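Local coordinates for protein putative transcriptional regulator, LysR family (Vibrio parahaemolyticus, PDB 3OXN) that probably acts as a DNA-binding transcriptional regulator of the LysR family, represented here by its effector-binding-type domain, without the DNA-binding part, at residues I73-G78 against D125-L130; E81-E86 against I197-C202; P102-E107 against D179-P184. All coordinates share one frame; numbering follows the deposited sequence.

Contact 1: residues I73-G78 against D125-L130; sequences ICRPTG and DGVKAL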
loop_
_atom_site.group_PDB
_atom_site.type_symbol
_atom_site.label_atom_id
_atom_site.label_comp_id
_atom_site.label_asym_id
_atom_site.label_seq_id
_atom_site.Cartn_x
_atom_site.Cartn_y
_atom_site.Cartn_z
ATOM N N ILE A 73 13.007 3.911 -4.148
ATOM C CA ILE A 73 13.062 4.674 -2.897
ATOM C C ILE A 73 12.728 3.806 -1.668
ATOM O O ILE A 73 11.590 3.348 -1.513
ATOM C CB ILE A 73 12.143 5.899 -2.918
ATOM C CG1 ILE A 73 12.444 6.770 -4.147
ATOM C CG2 ILE A 73 12.286 6.675 -1.601
ATOM C CD1 ILE A 73 11.410 7.885 -4.424
ATOM N N CYS A 74 13.716 3.582 -0.803
ATOM C CA CYS A 74 13.520 2.752 0.370
ATOM C C CYS A 74 14.679 2.873 1.336
ATOM O O CYS A 74 15.539 3.717 1.184
ATOM C CB CYS A 74 13.439 1.294 -0.055
ATOM S SG CYS A 74 15.027 0.610 -0.626
ATOM N N ARG A 75 14.687 1.994 2.331
ATOM C CA ARG A 75 15.854 1.761 3.171
ATOM C C ARG A 75 16.473 0.407 2.811
ATOM O O ARG A 75 16.034 -0.626 3.304
ATOM C CB ARG A 75 15.441 1.747 4.634
ATOM C CG ARG A 75 16.595 1.912 5.572
ATOM C CD ARG A 75 16.235 1.527 6.990
ATOM N NE ARG A 75 16.922 0.302 7.393
ATOM C CZ ARG A 75 18.114 0.290 7.977
ATOM N NH1 ARG A 75 18.741 1.439 8.230
ATOM N NH2 ARG A 75 18.675 -0.862 8.308
ATOM N N PRO A 76 17.486 0.401 1.934
ATOM C CA PRO A 76 18.161 -0.857 1.587
ATOM C C PRO A 76 18.628 -1.607 2.827
ATOM O O PRO A 76 19.399 -1.053 3.613
ATOM C CB PRO A 76 19.384 -0.395 0.803
ATOM C CG PRO A 76 19.006 0.922 0.262
ATOM C CD PRO A 76 18.095 1.560 1.267
ATOM N N THR A 77 18.183 -2.849 2.989
ATOM C CA THR A 77 18.561 -3.651 4.154
ATOM C C THR A 77 20.061 -3.962 4.180
ATOM O O THR A 77 20.524 -4.723 5.024
ATOM C CB THR A 77 17.738 -4.980 4.254
ATOM O OG1 THR A 77 17.791 -5.693 3.006
ATOM C CG2 THR A 77 16.270 -4.699 4.614
ATOM N N GLY A 78 20.815 -3.378 3.252
ATOM C CA GLY A 78 22.260 -3.555 3.220
ATOM C C GLY A 78 22.949 -2.786 2.103
ATOM O O GLY A 78 22.295 -2.107 1.316
ATOM N N ASP A 125 10.767 -4.665 7.331
ATOM C CA ASP A 125 11.469 -5.662 8.145
ATOM C C ASP A 125 12.796 -5.123 8.694
ATOM O O ASP A 125 13.071 -5.211 9.894
ATOM C CB ASP A 125 11.742 -6.928 7.319
ATOM C CG ASP A 125 10.462 -7.623 6.857
ATOM O OD1 ASP A 125 9.713 -8.175 7.704
ATOM O OD2 ASP A 125 10.211 -7.631 5.634
ATOM N N GLY A 126 13.629 -4.587 7.809
ATOM C CA GLY A 126 14.906 -4.016 8.202
ATOM C C GLY A 126 14.783 -2.986 9.317
ATOM O O GLY A 126 15.617 -2.942 10.235
ATOM N N VAL A 127 13.747 -2.148 9.244
ATOM C CA VAL A 127 13.448 -1.197 10.319
ATOM C C VAL A 127 12.794 -1.877 11.519
ATOM O O VAL A 127 13.007 -1.469 12.648
ATOM C CB VAL A 127 12.543 -0.045 9.836
ATOM C CG1 VAL A 127 12.227 0.909 10.996
ATOM C CG2 VAL A 127 13.205 0.692 8.694
ATOM N N LYS A 128 11.982 -2.898 11.245
ATOM C CA LYS A 128 11.383 -3.775 12.258
ATOM C C LYS A 128 12.485 -4.387 13.116
ATOM O O LYS A 128 12.360 -4.503 14.341
ATOM C CB LYS A 128 10.634 -4.914 11.552
ATOM C CG LYS A 128 9.382 -5.422 12.234
ATOM C CD LYS A 128 9.645 -6.554 13.195
ATOM C CE LYS A 128 8.314 -7.137 13.667
ATOM N NZ LYS A 128 8.473 -8.413 14.431
ATOM N N ALA A 129 13.560 -4.794 12.444
ATOM C CA ALA A 129 14.704 -5.378 13.116
ATOM C C ALA A 129 15.389 -4.311 13.964
ATOM O O ALA A 129 15.878 -4.592 15.051
ATOM C CB ALA A 129 15.665 -5.967 12.092
ATOM N N LEU A 130 15.430 -3.085 13.452
ATOM C CA LEU A 130 16.016 -1.964 14.188
ATOM C C LEU A 130 15.337 -1.731 15.544
ATOM O O LEU A 130 16.007 -1.501 16.548
ATOM C CB LEU A 130 15.974 -0.679 13.351
ATOM C CG LEU A 130 17.235 -0.296 12.577
ATOM C CD1 LEU A 130 17.913 -1.517 11.996
ATOM C CD2 LEU A 130 16.875 0.685 11.483
#

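Contact 2: residues E81-E86 against I197-C202; sequences EPLRSE and IWHARC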
loop_
_atom_site.group_PDB
_atom_site.type_symbol
_atom_site.label_atom_id
_atom_site.label_comp_id
_atom_site.label_asym_id
_atom_site.label_seq_id
_atom_site.Cartn_x
_atom_site.Cartn_y
_atom_site.Cartn_z
ATOM N N GLU A 81 26.093 -1.678 -3.580
ATOM C CA GLU A 81 27.067 -1.698 -4.679
ATOM C C GLU A 81 26.938 -2.973 -5.511
ATOM O O GLU A 81 26.852 -4.079 -4.956
ATOM C CB GLU A 81 28.493 -1.583 -4.144
ATOM C CG GLU A 81 28.752 -0.312 -3.350
ATOM C CD GLU A 81 28.082 -0.335 -1.989
ATOM O OE1 GLU A 81 27.417 0.671 -1.642
ATOM O OE2 GLU A 81 28.216 -1.369 -1.281
ATOM N N PRO A 82 26.967 -2.833 -6.851
ATOM C CA PRO A 82 27.212 -1.615 -7.635
ATOM C C PRO A 82 25.954 -0.826 -8.040
ATOM O O PRO A 82 25.856 -0.350 -9.184
ATOM C CB PRO A 82 27.843 -2.192 -8.898
ATOM C CG PRO A 82 26.987 -3.382 -9.130
ATOM C CD PRO A 82 26.959 -4.013 -7.738
ATOM N N LEU A 83 25.004 -0.689 -7.122
ATOM C CA LEU A 83 23.841 0.160 -7.373
ATOM C C LEU A 83 24.085 1.559 -6.842
ATOM O O LEU A 83 24.543 1.739 -5.721
ATOM C CB LEU A 83 22.576 -0.425 -6.744
ATOM C CG LEU A 83 22.007 -1.666 -7.418
ATOM C CD1 LEU A 83 20.664 -2.007 -6.815
ATOM C CD2 LEU A 83 21.863 -1.397 -8.885
ATOM N N ARG A 84 23.786 2.550 -7.656
ATOM C CA ARG A 84 23.927 3.934 -7.237
ATOM C C ARG A 84 22.935 4.263 -6.123
ATOM O O ARG A 84 21.809 3.770 -6.095
ATOM C CB ARG A 84 23.729 4.842 -8.436
ATOM C CG ARG A 84 24.543 4.370 -9.611
ATOM C CD ARG A 84 25.979 4.559 -9.279
ATOM N NE ARG A 84 26.084 5.799 -8.516
ATOM C CZ ARG A 84 27.165 6.570 -8.457
ATOM N NH1 ARG A 84 28.269 6.234 -9.127
ATOM N NH2 ARG A 84 27.133 7.677 -7.719
ATOM N N SER A 85 23.361 5.087 -5.186
ATOM C CA SER A 85 22.495 5.379 -4.069
ATOM C C SER A 85 22.895 6.689 -3.446
ATOM O O SER A 85 24.069 7.032 -3.426
ATOM C CB SER A 85 22.594 4.268 -3.027
ATOM O OG SER A 85 23.933 4.118 -2.609
ATOM N N GLU A 86 21.913 7.418 -2.940
ATOM C CA GLU A 86 22.198 8.596 -2.146
ATOM C C GLU A 86 21.160 8.667 -1.024
ATOM O O GLU A 86 20.009 8.310 -1.247
ATOM C CB GLU A 86 22.155 9.852 -3.021
ATOM C CG GLU A 86 20.856 10.616 -2.939
ATOM C CD GLU A 86 20.943 11.993 -3.583
ATOM O OE1 GLU A 86 21.373 12.072 -4.753
ATOM O OE2 GLU A 86 20.575 12.992 -2.914
ATOM N N ILE A 197 17.671 4.620 -4.906
ATOM C CA ILE A 197 18.593 3.628 -5.422
ATOM C C ILE A 197 18.366 3.476 -6.906
ATOM O O ILE A 197 17.226 3.439 -7.355
ATOM C CB ILE A 197 18.411 2.264 -4.728
ATOM C CG1 ILE A 197 18.105 2.446 -3.233
ATOM C CG2 ILE A 197 19.639 1.375 -4.951
ATOM C CD1 ILE A 197 19.302 2.759 -2.388
ATOM N N TRP A 198 19.446 3.392 -7.675
ATOM C CA TRP A 198 19.315 3.183 -9.109
ATOM C C TRP A 198 20.497 2.436 -9.720
ATOM O O TRP A 198 21.576 2.361 -9.137
ATOM C CB TRP A 198 19.075 4.511 -9.845
ATOM C CG TRP A 198 20.220 5.466 -9.759
ATOM C CD1 TRP A 198 21.207 5.625 -10.669
ATOM C CD2 TRP A 198 20.497 6.388 -8.697
ATOM N NE1 TRP A 198 22.083 6.589 -10.251
ATOM C CE2 TRP A 198 21.665 7.075 -9.036
ATOM C CE3 TRP A 198 19.858 6.706 -7.489
ATOM C CZ2 TRP A 198 22.227 8.055 -8.219
ATOM C CZ3 TRP A 198 20.414 7.679 -6.673
ATOM C CH2 TRP A 198 21.585 8.341 -7.042
ATOM N N HIS A 199 20.266 1.898 -10.914
ATOM C CA HIS A 199 21.291 1.201 -11.678
ATOM C C HIS A 199 22.284 2.195 -12.304
ATOM O O HIS A 199 21.898 3.281 -12.724
ATOM C CB HIS A 199 20.617 0.367 -12.774
ATOM C CG HIS A 199 21.447 -0.774 -13.288
ATOM N ND1 HIS A 199 22.405 -0.616 -14.271
ATOM C CD2 HIS A 199 21.428 -2.094 -12.994
ATOM C CE1 HIS A 199 22.950 -1.788 -14.544
ATOM N NE2 HIS A 199 22.376 -2.704 -13.786
ATOM N N ALA A 200 23.559 1.820 -12.360
ATOM C CA ALA A 200 24.549 2.605 -13.082
ATOM C C ALA A 200 23.983 2.999 -14.446
ATOM O O ALA A 200 24.201 4.113 -14.933
ATOM C CB ALA A 200 25.817 1.809 -13.250
ATOM N N ARG A 201 23.240 2.075 -15.044
ATOM C CA ARG A 201 22.593 2.292 -16.339
ATOM C C ARG A 201 21.693 3.537 -16.404
ATOM O O ARG A 201 21.370 4.017 -17.496
ATOM C CB ARG A 201 21.795 1.043 -16.739
ATOM C CG ARG A 201 20.401 1.341 -17.279
ATOM C CD ARG A 201 19.373 0.363 -16.699
ATOM N NE ARG A 201 19.741 -1.014 -17.012
ATOM C CZ ARG A 201 19.079 -2.093 -16.606
ATOM N NH1 ARG A 201 17.989 -1.957 -15.845
ATOM N NH2 ARG A 201 19.515 -3.308 -16.961
ATOM N N CYS A 202 21.277 4.044 -15.246
ATOM C CA CYS A 202 20.444 5.241 -15.209
ATOM C C CYS A 202 21.215 6.421 -14.649
ATOM O O CYS A 202 20.634 7.472 -14.376
ATOM C CB CYS A 202 19.192 5.025 -14.357
ATOM S SG CYS A 202 17.931 3.946 -15.057
#

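Contact 3: residues P102-E107 against D179-P184; sequences PLANQE and DLVVKP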
loop_
_atom_site.group_PDB
_atom_site.type_symbol
_atom_site.label_atom_id
_atom_site.label_comp_id
_atom_site.label_asym_id
_atom_site.label_seq_id
_atom_site.Cartn_x
_atom_site.Cartn_y
_atom_site.Cartn_z
ATOM N N PRO A 102 -6.837 4.390 26.353
ATOM C CA PRO A 102 -6.516 4.791 27.728
ATOM C C PRO A 102 -5.356 5.803 27.827
ATOM O O PRO A 102 -5.498 6.839 28.491
ATOM C CB PRO A 102 -6.160 3.452 28.401
ATOM C CG PRO A 102 -7.021 2.455 27.680
ATOM C CD PRO A 102 -7.154 2.954 26.254
ATOM N N LEU A 103 -4.230 5.512 27.175
ATOM C CA LEU A 103 -3.040 6.352 27.304
ATOM C C LEU A 103 -3.093 7.600 26.433
ATOM O O LEU A 103 -2.093 8.303 26.320
ATOM C CB LEU A 103 -1.783 5.564 26.927
ATOM C CG LEU A 103 -1.653 4.180 27.541
ATOM C CD1 LEU A 103 -0.547 3.388 26.854
ATOM C CD2 LEU A 103 -1.389 4.315 29.032
ATOM N N ALA A 104 -4.236 7.851 25.797
ATOM C CA ALA A 104 -4.356 8.945 24.827
ATOM C C ALA A 104 -4.002 10.306 25.428
ATOM O O ALA A 104 -3.291 11.100 24.798
ATOM C CB ALA A 104 -5.752 8.983 24.222
ATOM N N ASN A 105 -4.482 10.548 26.649
ATOM C CA ASN A 105 -4.311 11.840 27.303
ATOM C C ASN A 105 -3.255 11.858 28.399
ATOM O O ASN A 105 -3.240 12.750 29.247
ATOM C CB ASN A 105 -5.643 12.362 27.844
ATOM C CG ASN A 105 -6.726 12.422 26.777
ATOM O OD1 ASN A 105 -6.500 12.874 25.647
ATOM N ND2 ASN A 105 -7.918 11.966 27.138
ATOM N N GLN A 106 -2.360 10.887 28.382
ATOM C CA GLN A 106 -1.255 10.896 29.319
ATOM C C GLN A 106 0.008 10.622 28.533
ATOM O O GLN A 106 -0.057 10.293 27.354
ATOM C CB GLN A 106 -1.458 9.865 30.429
ATOM C CG GLN A 106 -1.093 8.437 30.068
ATOM C CD GLN A 106 -1.505 7.448 31.160
ATOM O OE1 GLN A 106 -0.689 6.643 31.618
ATOM N NE2 GLN A 106 -2.772 7.517 31.588
ATOM N N GLU A 107 1.167 10.794 29.153
ATOM C CA GLU A 107 2.378 10.436 28.442
ATOM C C GLU A 107 2.501 8.939 28.525
ATOM O O GLU A 107 2.178 8.336 29.551
ATOM C CB GLU A 107 3.629 11.101 29.023
ATOM C CG GLU A 107 4.848 10.854 28.130
ATOM C CD GLU A 107 6.178 11.066 28.835
ATOM O OE1 GLU A 107 7.198 11.245 28.117
ATOM O OE2 GLU A 107 6.200 11.050 30.095
ATOM N N ASP A 179 -8.602 11.617 13.276
ATOM C CA ASP A 179 -8.535 12.003 14.672
ATOM C C ASP A 179 -8.121 10.899 15.624
ATOM O O ASP A 179 -8.956 10.250 16.264
ATOM C CB ASP A 179 -9.816 12.676 15.148
ATOM C CG ASP A 179 -9.523 13.900 15.988
ATOM O OD1 ASP A 179 -8.859 13.758 17.048
ATOM O OD2 ASP A 179 -9.925 15.003 15.552
ATOM N N LEU A 180 -6.813 10.691 15.689
ATOM C CA LEU A 180 -6.217 9.900 16.746
ATOM C C LEU A 180 -4.964 10.665 17.213
ATOM O O LEU A 180 -4.719 11.776 16.726
ATOM C CB LEU A 180 -5.962 8.447 16.295
ATOM C CG LEU A 180 -5.046 7.980 15.148
ATOM C CD1 LEU A 180 -5.811 7.610 13.891
ATOM C CD2 LEU A 180 -3.960 8.979 14.863
ATOM N N VAL A 181 -4.205 10.120 18.167
ATOM C CA VAL A 181 -3.058 10.859 18.714
ATOM C C VAL A 181 -1.674 10.210 18.510
ATOM O O VAL A 181 -1.554 9.012 18.254
ATOM C CB VAL A 181 -3.251 11.347 20.208
ATOM C CG1 VAL A 181 -4.394 12.351 20.322
ATOM C CG2 VAL A 181 -3.428 10.182 21.180
ATOM N N VAL A 182 -0.644 11.045 18.652
ATOM C CA VAL A 182 0.737 10.709 18.345
ATOM C C VAL A 182 1.596 10.769 19.581
ATOM O O VAL A 182 1.857 11.852 20.080
ATOM C CB VAL A 182 1.306 11.740 17.377
ATOM C CG1 VAL A 182 2.690 11.331 16.902
ATOM C CG2 VAL A 182 0.350 11.937 16.206
ATOM N N LYS A 183 2.043 9.617 20.073
ATOM C CA LYS A 183 2.934 9.585 21.230
ATOM C C LYS A 183 4.341 9.159 20.795
ATOM O O LYS A 183 4.481 8.262 19.978
ATOM C CB LYS A 183 2.381 8.634 22.288
ATOM C CG LYS A 183 0.954 8.955 22.702
ATOM C CD LYS A 183 0.916 9.817 23.945
ATOM C CE LYS A 183 -0.251 10.815 23.925
ATOM N NZ LYS A 183 -0.001 11.980 22.997
ATOM N N PRO A 184 5.392 9.814 21.316
ATOM C CA PRO A 184 6.754 9.362 21.003
ATOM C C PRO A 184 7.013 7.914 21.456
ATOM O O PRO A 184 6.285 7.370 22.292
ATOM C CB PRO A 184 7.631 10.312 21.811
ATOM C CG PRO A 184 6.808 11.533 21.998
ATOM C CD PRO A 184 5.378 11.083 22.065
#

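Contact 1: residues I73-G78 against D125-L130
Arg-75 reaches from the loop that follows strand 71-74 toward the first turns of helix 125-134, where its side chain meets Val-127 and Leu-130. CG stands anti to the backbone N (chi1 -163°), and a bend at chi3 (111°) turns NE out of the extended line of the chain. The aliphatic part does the first touching: CD lies 3.6 Å from CG2 of Val-127, the two side chains crossing obliquely. Farther out, Arg-75 and Leu-130 approach tip to tip, and the methyl CD2 of Leu-130 sits over the centre of one guanidinium face, 3.7 Å from CZ of Arg-75. The other methyl, CD1 of Leu-130, comes beside NH2 of Arg-75 at 3.8 Å. The methyl packs on the flat face of the guanidinium, whose N-H groups lie in the plane. No hydrogen bond crosses this contact; O of Gly-126 is 4.2 Å from NH2 of Arg-75 and receives instead the amide of Leu-130 in the helix.

In fold terms the contact spans the cleft between the two lobes of a type 2 periplasmic-binding-protein fold, the architecture of LysR effector domains. Strand 71-74 belongs to one sheet, whereas helix 125-134 packs with the other lobe. In relatives this cleft holds the small-molecule effector, though no ligand is identified here. Phe-192 and Tyr-194 also lie against Arg-75, lining the same region from the chain that returns to the first lobe.

Past Pro-76, Thr-77 brings a second, smaller touch. Its CG2, anti to the carbonyl carbon, lies 3.9 Å from CA of Gly-126; since that residue has no side chain, the methyl meets helix backbone directly. On the helix, Asp-125 turns to Arg-146 in a salt bridge.

Contact 2: residues E81-E86 against I197-C202
Arg-84 and Trp-198 form a hydrogen-bonded antiparallel pair where strand 83-89, outermost within this chain, joins strand 194-199 in the mixed sheet of the first lobe of the LysR effector-binding fold. The two backbone bonds are unequal. N of Trp-198 gives a nearly straight bond to O of Arg-84, 2.9 Å long with 165° at the hydrogen. The return bond, from N of Arg-84 to O of Trp-198, is bent to 125° and weak. O of Arg-84 takes a further, softer partner, a C-H contact from CA of Ile-197 at 3.3 Å.

Beyond the pair, Ser-85 stands across from Ile-197 as a non-hydrogen-bonded pair, and CD1 of Ile-197 meets CB of Ser-85. On the same face of the sheet, CB of Leu-83 packs 3.9 Å from CG2 of Ile-197, the two side chains at about a right angle, with Leu-64 of helix 60-65 against both.

On the opposite face, CB of Arg-84 lies over the indole of Trp-198, displaced toward the rim; the model puts it too close for its exact spacing to be trusted. The polar ends of this pair share one outside acceptor: OE1 of Glu-203 forms a salt bridge with NE of Arg-84 and takes a weak bond from NE1 of Trp-198. Arg-212 of helix 206-227 adds a cation-pi contact to the indole.

Past the strand the chain tightens into a 3-10 turn that uses two acceptors of His-199, O and ND1. O of His-199 receives N of Cys-202 at 2.7 Å, and ND1 of His-199 takes N of Arg-201 at 2.9 Å, only 9° out of the imidazole plane.

Contact 3: residues P102-E107 against D179-P184
Ala-104 and Val-181 make the apolar half of this contact, where the loop between strand 93-98 and helix 110-114 lies over strand 180-183. CG2 of Val-181 does the touching: it sits 4.0 Å from CB of Ala-104 and 3.7 Å from O of the same residue. Lys-183, two residues on and pointing to the same side of the strand, supplies the other half. Its chain bends at three successive torsions after CG, with chi2 at -95° and chi3 at 145°, and the methylene CE comes to rest among loop carbonyls. CE lies 3.2 Å from O of Ala-104, 3.5 Å from O of Gln-106 and 3.9 Å from O of Leu-103.

This inner part is closely packed. Leu-103 and Ala-104 are both buried, and Leu-103 leans on Leu-97 of strand 93-98 and on Asp-112 of helix 110-114. The strand, outermost within this chain in the sheet of the second lobe, is bonded through the backbones of Val-181 and Lys-183 to Leu-97 and Cys-95, while Leu-180 and Val-182 turn to its other face, against helix 168-177. The outer part is loose by comparison. Asn-105, Gln-106 and Glu-107 are exposed, and the side chains of Asn-105 and Gln-106 leave the backbone away from the strand; OD1 of Asn-105 is bonded to Lys-99.

No hydrogen bond joins 102-107 to 179-184. NZ of Lys-183 is 3.9 Å from O of Ala-104 and makes a weak bond to O of Val-182. The attraction is thus probably electrostatic at longer range, an ammonium group polarising its neighbouring CE against several carbonyl dipoles, with van der Waals packing at Val-181 beside it.

Followed from the N terminus, the chain opens all three contacts in succession, at 73-78, 81-86 and 102-107, before any is closed. Contact 1 closes first, when helix 125-134 comes back to the end of strand 71-74 across the cleft and ties the two lobes together. Contact 3 closes next, at 179-184, within the second lobe, and contact 2 last, at 197-202, after the chain has returned to the first. Contact 1 therefore crosses both others, whereas contact 3 falls wholly between the two segments of contact 2. Contacts 1 and 2 touch through Pro-76 and Ile-197; the centres of contacts 2 and 3 stand about 41 Å apart.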